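Local coordinates for protein mannan endo-1,4-beta-mannosidase (Mytilus edulis, PDB 2C0H) that hydrolyses beta-1,4-mannosidic linkages within the backbones of mannans as an endo-acting beta-mannanase of glycoside hydrolase family 5, built on a TIM barrel, at residues W226-A230 / N273-F277; Y265-F271 / H299-M303; F309-T314 / L340-H346. The protein carries 3 engineered substitutions. All blocks are in the same frame, centred on the assembly; numbering follows the deposited sequence.

Following the chain from the N terminus, contact 1 opens first, just past barrel strand 221-225, and closes at 273-277, in the long connection between strands 260-263 and 290-294. Contact 2 opens before that closure, at 265-271 in the same connection, and closes at 299-303, beyond strand 290-294; contacts 1 and 2 therefore cross. Together they tie the loops that follow three successive barrel strands, 221-225, 260-263 and 290-294, and Phe277 of contact 1 packs on Phe271 and Met303 of contact 2. Contact 3 follows in series, joining helix 305-314 to the C-terminal loop after helix 330-339; Pro276 O of contact 1 accepts a hydrogen bond from Trp311 NE1.

Contact 1: residues W226-A230 / N273-F277; sequences WNMKA and NESPF
Two loops at the C-terminal rim of a TIM barrel meet here, one following strand 221-225 and the other following strand 260-263. Neither runs as a strand; their closest backbone approach is Met228 to Glu274, CA to CA 5.9 Å. Residues 228-230 form a short 3-10 turn, with Ala230 N hydrogen-bonded to Asn227 O at 3.2 Å. Asn227 takes a t rotamer with chi2 near -87°, so its amide serves both ways: OD1 accepts from Lys229 N at 2.9 Å, an Asx turn, while ND2 donates to Glu274 OE2 at 3.0 Å. Glu274 folds back (chi1 p, chi2 m) to present that carboxylate. Met228, coiled t, p, p, aims at the other loop: its CB lies 3.3 Å from Glu274 O, and its CE reaches Pro276 CD at 4.3 Å, over a floor that includes Val262 and Met290. Lys229 is extended (m, t, t, t), its CE 4.2 Å from Glu274 OE1. Across the way Ser275 OG accepts from Phe277 N at 3.0 Å, an ST turn. Trp226, which probably binds substrate, immediately precedes Asn227. One charge-assisted hydrogen bond above a small apolar contact thus joins the loops after two neighbouring barrel strands, which probably line the substrate cleft.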
loop_
_atom_site.group_PDB
_atom_site.type_symbol
_atom_site.label_atom_id
_atom_site.label_comp_id
_atom_site.label_asym_id
_atom_site.label_seq_id
_atom_site.Cartn_x
_atom_site.Cartn_y
_atom_site.Cartn_z
ATOM N N TRP A 226 -3.988 -4.384 7.668
ATOM C CA TRP A 226 -5.373 -4.877 7.623
ATOM C C TRP A 226 -6.329 -4.213 8.604
ATOM O O TRP A 226 -7.534 -4.150 8.341
ATOM C CB TRP A 226 -5.391 -6.409 7.771
ATOM C CG TRP A 226 -6.229 -6.967 8.888
ATOM C CD1 TRP A 226 -7.481 -7.525 8.789
ATOM C CD2 TRP A 226 -5.870 -7.056 10.271
ATOM N NE1 TRP A 226 -7.911 -7.932 10.016
ATOM C CE2 TRP A 226 -6.947 -7.662 10.948
ATOM C CE3 TRP A 226 -4.742 -6.677 11.009
ATOM C CZ2 TRP A 226 -6.930 -7.895 12.320
ATOM C CZ3 TRP A 226 -4.729 -6.905 12.372
ATOM C CH2 TRP A 226 -5.820 -7.503 13.020
ATOM N N ASN A 227 -5.813 -3.717 9.722
ATOM C CA ASN A 227 -6.648 -3.187 10.807
ATOM C C ASN A 227 -5.809 -2.295 11.714
ATOM O O ASN A 227 -4.630 -2.561 11.933
ATOM C CB ASN A 227 -7.284 -4.334 11.607
ATOM C CG ASN A 227 -8.269 -3.862 12.674
ATOM O OD1 ASN A 227 -7.888 -3.568 13.798
ATOM N ND2 ASN A 227 -9.552 -3.870 12.340
ATOM N N MET A 228 -6.424 -1.246 12.245
ATOM C CA MET A 228 -5.733 -0.329 13.143
ATOM C C MET A 228 -5.114 -0.981 14.389
ATOM O O MET A 228 -4.175 -0.418 14.961
ATOM C CB MET A 228 -6.699 0.780 13.567
ATOM C CG MET A 228 -6.096 1.934 14.313
ATOM S SD MET A 228 -4.827 2.855 13.422
ATOM C CE MET A 228 -5.764 3.420 12.038
ATOM N N LYS A 229 -5.615 -2.135 14.828
ATOM C CA LYS A 229 -5.023 -2.856 15.969
ATOM C C LYS A 229 -3.542 -3.192 15.817
ATOM O O LYS A 229 -2.881 -3.440 16.820
ATOM C CB LYS A 229 -5.802 -4.141 16.274
ATOM C CG LYS A 229 -7.142 -3.868 16.909
ATOM C CD LYS A 229 -7.910 -5.131 17.191
ATOM C CE LYS A 229 -9.187 -4.818 17.958
ATOM N NZ LYS A 229 -10.003 -6.047 18.201
ATOM N N ALA A 230 -3.039 -3.185 14.588
ATOM C CA ALA A 230 -1.625 -3.443 14.314
ATOM C C ALA A 230 -0.848 -2.170 13.920
ATOM O O ALA A 230 0.328 -2.248 13.545
ATOM C CB ALA A 230 -1.508 -4.503 13.236
ATOM N N ASN A 273 -14.489 -0.018 17.420
ATOM C CA ASN A 273 -13.952 1.200 18.020
ATOM C C ASN A 273 -12.565 1.571 17.502
ATOM O O ASN A 273 -12.159 2.713 17.619
ATOM C CB ASN A 273 -13.899 1.092 19.545
ATOM C CG ASN A 273 -13.604 2.440 20.219
ATOM O OD1 ASN A 273 -14.266 3.447 19.948
ATOM N ND2 ASN A 273 -12.605 2.458 21.091
ATOM N N GLU A 274 -11.838 0.611 16.937
ATOM C CA GLU A 274 -10.521 0.897 16.366
ATOM C C GLU A 274 -10.548 1.601 14.998
ATOM O O GLU A 274 -9.519 2.120 14.537
ATOM C CB GLU A 274 -9.688 -0.397 16.281
ATOM C CG GLU A 274 -9.951 -1.285 15.071
ATOM C CD GLU A 274 -11.227 -2.090 15.148
ATOM O OE1 GLU A 274 -11.857 -2.150 16.228
ATOM O OE2 GLU A 274 -11.596 -2.672 14.102
ATOM N N SER A 275 -11.698 1.631 14.324
ATOM C CA SER A 275 -11.752 2.146 12.953
ATOM C C SER A 275 -11.422 3.638 12.811
ATOM O O SER A 275 -11.901 4.441 13.605
ATOM C CB SER A 275 -13.136 1.927 12.338
ATOM O OG SER A 275 -13.218 2.552 11.067
ATOM N N PRO A 276 -10.630 4.008 11.784
ATOM C CA PRO A 276 -10.405 5.425 11.487
ATOM C C PRO A 276 -11.666 6.199 11.128
ATOM O O PRO A 276 -11.633 7.418 11.150
ATOM C CB PRO A 276 -9.422 5.414 10.314
ATOM C CG PRO A 276 -9.392 4.036 9.803
ATOM C CD PRO A 276 -9.865 3.132 10.874
ATOM N N PHE A 277 -12.760 5.523 10.794
ATOM C CA PHE A 277 -14.022 6.248 10.594
ATOM C C PHE A 277 -14.792 6.564 11.892
ATOM O O PHE A 277 -15.861 7.187 11.833
ATOM C CB PHE A 277 -14.915 5.504 9.585
ATOM C CG PHE A 277 -14.393 5.552 8.168
ATOM C CD1 PHE A 277 -14.356 6.740 7.441
ATOM C CD2 PHE A 277 -13.927 4.404 7.538
ATOM C CE1 PHE A 277 -13.853 6.786 6.148
ATOM C CE2 PHE A 277 -13.439 4.449 6.235
ATOM C CZ PHE A 277 -13.389 5.635 5.538
#

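Contact 2: residues Y265-F271 / H299-M303; sequences YDWQNHF and HGAGM
This is a loop-to-loop contact on the catalytic rim of the TIM barrel, in which two type I' beta turns sit side by side: Trp267-His270, after strand 260-263, and Gly300-Met303, after strand 290-294. The first is closed by Trp267 N to His270 O (2.8 Å) and His270 N to Trp267 O (3.1 Å). CA atoms come nearest at Asp266 with His299 (5.2 Å) and Asn269 with Ala301 (4.5 Å).

His299 leads the second loop. Its O accepts from Asp266 N at 3.0 Å, and its ring, chi1 m and chi2 92°, presents a face to the edge of Tyr265 in an offset edge-to-face pair, centroids 5.9 Å apart and planes at 87°. His299 ND1 is hydrogen-bonded to Asn296, and the hydroxyl of Tyr265 to Glu294, the probable nucleophile; Tyr265 itself probably binds substrate, as in related enzymes. At Gly300 the carbonyl O comes 3.6 Å from Phe271 CE2 and also closes the turn, receiving Met303 N at 3.0 Å. Ala301 has phi/psi 55/38, and Ala301 N donates to Asp266 OD2 at 2.9 Å; the p rotamer of Asp266 brings the carboxylate there. Ala301 CB packs 3.6 Å from Asn269 O and 3.7 Å from Phe271 CD2. Gly302, at 87/-5, completes the left-handed pair of turn residues that defines type I'. Met303, chi1 m and chi2 t, ends the walk with a Met-aromatic contact: SD lies 4.1 Å from Phe271 CE2 and 5.3 Å from that ring's centroid.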
loop_
_atom_site.group_PDB
_atom_site.type_symbol
_atom_site.label_atom_id
_atom_site.label_comp_id
_atom_site.label_asym_id
_atom_site.label_seq_id
_atom_site.Cartn_x
_atom_site.Cartn_y
_atom_site.Cartn_z
ATOM N N TYR A 265 -13.171 -2.038 7.302
ATOM C CA TYR A 265 -14.463 -2.563 6.870
ATOM C C TYR A 265 -15.329 -2.808 8.099
ATOM O O TYR A 265 -14.819 -3.176 9.158
ATOM C CB TYR A 265 -14.258 -3.873 6.117
ATOM C CG TYR A 265 -13.410 -3.764 4.865
ATOM C CD1 TYR A 265 -13.959 -3.346 3.659
ATOM C CD2 TYR A 265 -12.067 -4.109 4.875
ATOM C CE1 TYR A 265 -13.210 -3.254 2.502
ATOM C CE2 TYR A 265 -11.309 -4.034 3.716
ATOM C CZ TYR A 265 -11.879 -3.600 2.526
ATOM O OH TYR A 265 -11.185 -3.516 1.334
ATOM N N ASP A 266 -16.634 -2.587 7.969
ATOM C CA ASP A 266 -17.552 -2.817 9.080
ATOM C C ASP A 266 -17.781 -4.314 9.318
ATOM O O ASP A 266 -17.313 -5.152 8.546
ATOM C CB ASP A 266 -18.877 -2.076 8.861
ATOM C CG ASP A 266 -19.729 -2.674 7.749
ATOM O OD1 ASP A 266 -19.359 -3.700 7.155
ATOM O OD2 ASP A 266 -20.788 -2.091 7.448
ATOM N N TRP A 267 -18.480 -4.633 10.399
ATOM C CA TRP A 267 -18.868 -6.008 10.692
ATOM C C TRP A 267 -20.281 -5.970 11.231
ATOM O O TRP A 267 -20.548 -5.247 12.176
ATOM C CB TRP A 267 -17.933 -6.638 11.714
ATOM C CG TRP A 267 -18.334 -8.040 12.050
ATOM C CD1 TRP A 267 -18.790 -8.502 13.251
ATOM C CD2 TRP A 267 -18.360 -9.151 11.151
ATOM N NE1 TRP A 267 -19.083 -9.842 13.158
ATOM C CE2 TRP A 267 -18.829 -10.265 11.880
ATOM C CE3 TRP A 267 -18.037 -9.315 9.800
ATOM C CZ2 TRP A 267 -18.968 -11.530 11.304
ATOM C CZ3 TRP A 267 -18.174 -10.572 9.228
ATOM C CH2 TRP A 267 -18.639 -11.662 9.981
ATOM N N GLN A 268 -21.172 -6.739 10.613
ATOM C CA GLN A 268 -22.601 -6.704 10.943
ATOM C C GLN A 268 -23.112 -5.254 11.038
ATOM O O GLN A 268 -23.789 -4.878 12.004
ATOM C CB GLN A 268 -22.873 -7.487 12.237
ATOM C CG GLN A 268 -22.306 -8.917 12.238
ATOM C CD GLN A 268 -22.531 -9.659 13.551
ATOM O OE1 GLN A 268 -23.051 -9.098 14.518
ATOM N NE2 GLN A 268 -22.137 -10.928 13.589
ATOM N N ASN A 269 -22.756 -4.457 10.026
ATOM C CA ASN A 269 -23.189 -3.056 9.868
ATOM C C ASN A 269 -22.704 -2.076 10.935
ATOM O O ASN A 269 -23.279 -1.013 11.090
ATOM C CB ASN A 269 -24.722 -2.957 9.719
ATOM C CG ASN A 269 -25.168 -1.702 8.961
ATOM O OD1 ASN A 269 -24.730 -1.451 7.837
ATOM N ND2 ASN A 269 -26.059 -0.919 9.570
ATOM N N HIS A 270 -21.634 -2.408 11.655
ATOM C CA HIS A 270 -21.038 -1.457 12.595
ATOM C C HIS A 270 -19.523 -1.478 12.466
ATOM O O HIS A 270 -18.936 -2.530 12.254
ATOM C CB HIS A 270 -21.427 -1.784 14.039
ATOM C CG HIS A 270 -22.888 -1.612 14.325
ATOM N ND1 HIS A 270 -23.446 -0.391 14.636
ATOM C CD2 HIS A 270 -23.902 -2.507 14.354
ATOM C CE1 HIS A 270 -24.743 -0.542 14.843
ATOM N NE2 HIS A 270 -25.045 -1.817 14.677
ATOM N N PHE A 271 -18.908 -0.302 12.561
ATOM C CA PHE A 271 -17.450 -0.222 12.690
ATOM C C PHE A 271 -17.036 -0.516 14.141
ATOM O O PHE A 271 -17.694 -0.085 15.087
ATOM C CB PHE A 271 -16.926 1.164 12.284
ATOM C CG PHE A 271 -16.796 1.375 10.782
ATOM C CD1 PHE A 271 -15.889 0.638 10.030
ATOM C CD2 PHE A 271 -17.548 2.338 10.122
ATOM C CE1 PHE A 271 -15.746 0.841 8.660
ATOM C CE2 PHE A 271 -17.408 2.535 8.755
ATOM C CZ PHE A 271 -16.509 1.781 8.021
ATOM N N HIS A 299 -19.480 -1.788 2.813
ATOM C CA HIS A 299 -19.030 -2.161 4.151
ATOM C C HIS A 299 -18.739 -0.918 4.992
ATOM O O HIS A 299 -17.788 -0.890 5.782
ATOM C CB HIS A 299 -17.791 -3.060 4.027
ATOM C CG HIS A 299 -18.055 -4.312 3.253
ATOM N ND1 HIS A 299 -17.855 -4.401 1.894
ATOM C CD2 HIS A 299 -18.538 -5.514 3.642
ATOM C CE1 HIS A 299 -18.199 -5.607 1.477
ATOM N NE2 HIS A 299 -18.618 -6.302 2.518
ATOM N N GLY A 300 -19.594 0.092 4.853
ATOM C CA GLY A 300 -19.405 1.391 5.498
ATOM C C GLY A 300 -20.368 1.775 6.607
ATOM O O GLY A 300 -20.481 2.957 6.940
ATOM N N ALA A 301 -21.054 0.790 7.188
ATOM C CA ALA A 301 -21.901 1.019 8.367
ATOM C C ALA A 301 -22.941 2.114 8.131
ATOM O O ALA A 301 -23.225 2.902 9.026
ATOM C CB ALA A 301 -21.039 1.355 9.577
ATOM N N GLY A 302 -23.501 2.161 6.927
ATOM C CA GLY A 302 -24.516 3.152 6.580
ATOM C C GLY A 302 -24.012 4.492 6.065
ATOM O O GLY A 302 -24.809 5.338 5.641
ATOM N N MET A 303 -22.696 4.707 6.071
ATOM C CA MET A 303 -22.124 5.940 5.526
ATOM C C MET A 303 -22.179 5.923 3.979
ATOM O O MET A 303 -21.893 4.891 3.376
ATOM C CB MET A 303 -20.649 6.086 5.952
ATOM C CG MET A 303 -20.374 6.180 7.437
ATOM S SD MET A 303 -18.572 6.299 7.745
ATOM C CE MET A 303 -18.268 8.008 7.379
#

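Contact 3: residues F309-T314 / L340-H346; sequences FEWAYT and LKSRTDH
The last turns of helix 305-314 are clasped here by the irregular C-terminal stretch 340-346. That stretch begins with a type I turn, Leu340 to Arg343, closed by Arg343 N to Leu340 O at 3.0 Å, and then runs alongside the helix: CA atoms approach at Phe309 with Leu340 (7.4 Å) and Thr314 with His346 (6.5 Å).

Charge comes first. Arg343, with chi1 to chi3 all m, forms hydrogen-bonded salt bridges with two acids: NH1 to Glu310 OE1 at 2.9 Å and NH2 to Glu310 OE2 at 3.1 Å, NE to Asp345 OD1 at 2.8 Å and NH2 to Asp345 OD2 at 3.0 Å. Asp345 OD2 also accepts from His346 ND1 at 3.1 Å.

Among neutral hydrogen bonds, His346 N donates to Tyr313 OH at 3.0 Å, and that hydroxyl is hydrogen-bonded in turn to Gly347 O.

The aromatic contacts centre on Tyr313 and His346. His346 points its edge at the Tyr313 face in an edge-to-face pair (centroids 5.5 Å apart, planes at 76°), with CB 3.8 Å above the Tyr313 centroid as a CH-pi contact; Thr314 CA lies over the face of the His346 ring, 3.9 Å from its centroid, a second CH-pi contact.

Apolar packing is left to Leu340, whose CD1 is 3.9 Å from Phe309 CD1 and whose CD2 is 3.9 Å from Tyr313 CB. Beneath, Leu340 and Tyr313 rest on Phe20 of strand 17-25, and Phe309 on Ala320 and Thr322 of strand 319-322, so the contact joins outer helix 305-314 and the C-terminal loop against the barrel wall.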
loop_
_atom_site.group_PDB
_atom_site.type_symbol
_atom_site.label_atom_id
_atom_site.label_comp_id
_atom_site.label_asym_id
_atom_site.label_seq_id
_atom_site.Cartn_x
_atom_site.Cartn_y
_atom_site.Cartn_z
ATOM N N PHE A 309 -15.352 9.712 2.040
ATOM C CA PHE A 309 -14.296 10.611 1.478
ATOM C C PHE A 309 -14.216 11.907 2.309
ATOM O O PHE A 309 -13.122 12.388 2.628
ATOM C CB PHE A 309 -14.528 10.902 -0.008
ATOM C CG PHE A 309 -13.963 9.858 -0.937
ATOM C CD1 PHE A 309 -12.676 9.976 -1.440
ATOM C CD2 PHE A 309 -14.727 8.792 -1.346
ATOM C CE1 PHE A 309 -12.150 9.027 -2.289
ATOM C CE2 PHE A 309 -14.223 7.851 -2.241
ATOM C CZ PHE A 309 -12.916 7.970 -2.709
ATOM N N GLU A 310 -15.368 12.453 2.695
ATOM C CA GLU A 310 -15.393 13.667 3.516
ATOM C C GLU A 310 -14.726 13.495 4.868
ATOM O O GLU A 310 -13.994 14.393 5.317
ATOM C CB GLU A 310 -16.830 14.153 3.738
ATOM C CG GLU A 310 -16.936 15.509 4.455
ATOM C CD GLU A 310 -16.598 16.694 3.575
ATOM O OE1 GLU A 310 -16.365 16.504 2.361
ATOM O OE2 GLU A 310 -16.567 17.834 4.101
ATOM N N TRP A 311 -15.001 12.375 5.539
ATOM C CA TRP A 311 -14.398 12.082 6.849
ATOM C C TRP A 311 -12.878 12.032 6.698
ATOM O O TRP A 311 -12.153 12.703 7.444
ATOM C CB TRP A 311 -14.927 10.775 7.448
ATOM C CG TRP A 311 -14.444 10.535 8.857
ATOM C CD1 TRP A 311 -13.306 9.881 9.233
ATOM C CD2 TRP A 311 -15.078 10.961 10.070
ATOM N NE1 TRP A 311 -13.199 9.867 10.594
ATOM C CE2 TRP A 311 -14.268 10.526 11.141
ATOM C CE3 TRP A 311 -16.242 11.679 10.354
ATOM C CZ2 TRP A 311 -14.591 10.780 12.475
ATOM C CZ3 TRP A 311 -16.569 11.919 11.671
ATOM C CH2 TRP A 311 -15.749 11.478 12.720
ATOM N N ALA A 312 -12.404 11.276 5.717
ATOM C CA ALA A 312 -10.949 11.155 5.500
ATOM C C ALA A 312 -10.340 12.518 5.242
ATOM O O ALA A 312 -9.302 12.865 5.806
ATOM C CB ALA A 312 -10.639 10.214 4.351
ATOM N N TYR A 313 -10.990 13.321 4.404
ATOM C CA TYR A 313 -10.425 14.609 3.963
ATOM C C TYR A 313 -10.378 15.625 5.096
ATOM O O TYR A 313 -9.397 16.374 5.217
ATOM C CB TYR A 313 -11.266 15.155 2.776
ATOM C CG TYR A 313 -10.719 16.428 2.119
ATOM C CD1 TYR A 313 -9.534 16.426 1.394
ATOM C CD2 TYR A 313 -11.408 17.635 2.197
ATOM C CE1 TYR A 313 -9.032 17.564 0.807
ATOM C CE2 TYR A 313 -10.903 18.796 1.620
ATOM C CZ TYR A 313 -9.707 18.770 0.923
ATOM O OH TYR A 313 -9.195 19.931 0.331
ATOM N N THR A 314 -11.418 15.656 5.934
ATOM C CA THR A 314 -11.545 16.690 6.964
ATOM C C THR A 314 -11.062 16.331 8.354
ATOM O O THR A 314 -10.911 17.233 9.186
ATOM C CB THR A 314 -12.998 17.189 7.100
ATOM O OG1 THR A 314 -13.851 16.140 7.554
ATOM C CG2 THR A 314 -13.499 17.749 5.784
ATOM N N LEU A 340 -14.805 15.353 -3.741
ATOM C CA LEU A 340 -13.625 16.139 -3.382
ATOM C C LEU A 340 -12.988 16.917 -4.538
ATOM O O LEU A 340 -12.026 17.666 -4.311
ATOM C CB LEU A 340 -12.558 15.214 -2.773
ATOM C CG LEU A 340 -12.931 14.428 -1.519
ATOM C CD1 LEU A 340 -11.685 13.699 -1.007
ATOM C CD2 LEU A 340 -13.512 15.302 -0.427
ATOM N N LYS A 341 -13.505 16.759 -5.759
ATOM C CA LYS A 341 -12.813 17.233 -6.968
ATOM C C LYS A 341 -12.297 18.676 -6.859
ATOM O O LYS A 341 -11.122 18.935 -7.142
ATOM C CB LYS A 341 -13.696 17.069 -8.219
ATOM C CG LYS A 341 -13.005 17.498 -9.498
ATOM C CD LYS A 341 -13.968 17.582 -10.675
ATOM C CE LYS A 341 -14.310 16.254 -11.250
ATOM N NZ LYS A 341 -15.054 16.442 -12.532
ATOM N N SER A 342 -13.150 19.606 -6.436
ATOM C CA SER A 342 -12.760 21.028 -6.409
ATOM C C SER A 342 -12.213 21.529 -5.067
ATOM O O SER A 342 -12.024 22.737 -4.888
ATOM C CB SER A 342 -13.953 21.891 -6.835
ATOM O OG SER A 342 -14.226 21.690 -8.215
ATOM N N ARG A 343 -11.932 20.623 -4.135
ATOM C CA ARG A 343 -11.690 21.014 -2.745
ATOM C C ARG A 343 -10.240 21.413 -2.502
ATOM O O ARG A 343 -9.321 20.815 -3.057
ATOM C CB ARG A 343 -12.107 19.893 -1.777
ATOM C CG ARG A 343 -13.608 19.562 -1.773
ATOM C CD ARG A 343 -14.433 20.583 -1.029
ATOM N NE ARG A 343 -14.231 20.498 0.415
ATOM C CZ ARG A 343 -14.918 19.726 1.265
ATOM N NH1 ARG A 343 -15.924 18.960 0.858
ATOM N NH2 ARG A 343 -14.620 19.745 2.552
ATOM N N THR A 344 -10.066 22.458 -1.702
ATOM C CA THR A 344 -8.738 22.909 -1.265
ATOM C C THR A 344 -8.615 23.186 0.245
ATOM O O THR A 344 -7.514 23.507 0.707
ATOM C CB THR A 344 -8.319 24.175 -2.032
ATOM O OG1 THR A 344 -9.256 25.227 -1.765
ATOM C CG2 THR A 344 -8.247 23.906 -3.535
ATOM N N ASP A 345 -9.697 23.065 1.018
ATOM C CA ASP A 345 -9.669 23.361 2.471
ATOM C C ASP A 345 -8.746 22.480 3.328
ATOM O O ASP A 345 -8.364 22.885 4.423
ATOM C CB ASP A 345 -11.082 23.378 3.099
ATOM C CG ASP A 345 -11.945 22.202 2.679
ATOM O OD1 ASP A 345 -12.155 22.063 1.456
ATOM O OD2 ASP A 345 -12.419 21.451 3.562
ATOM N N HIS A 346 -8.417 21.279 2.859
ATOM C CA HIS A 346 -7.479 20.391 3.562
ATOM C C HIS A 346 -6.480 19.789 2.565
ATOM O O HIS A 346 -6.139 18.610 2.630
ATOM C CB HIS A 346 -8.221 19.285 4.299
ATOM C CG HIS A 346 -9.004 19.759 5.479
ATOM N ND1 HIS A 346 -10.312 20.172 5.385
ATOM C CD2 HIS A 346 -8.676 19.838 6.791
ATOM C CE1 HIS A 346 -10.751 20.511 6.584
ATOM N NE2 HIS A 346 -9.780 20.316 7.456
#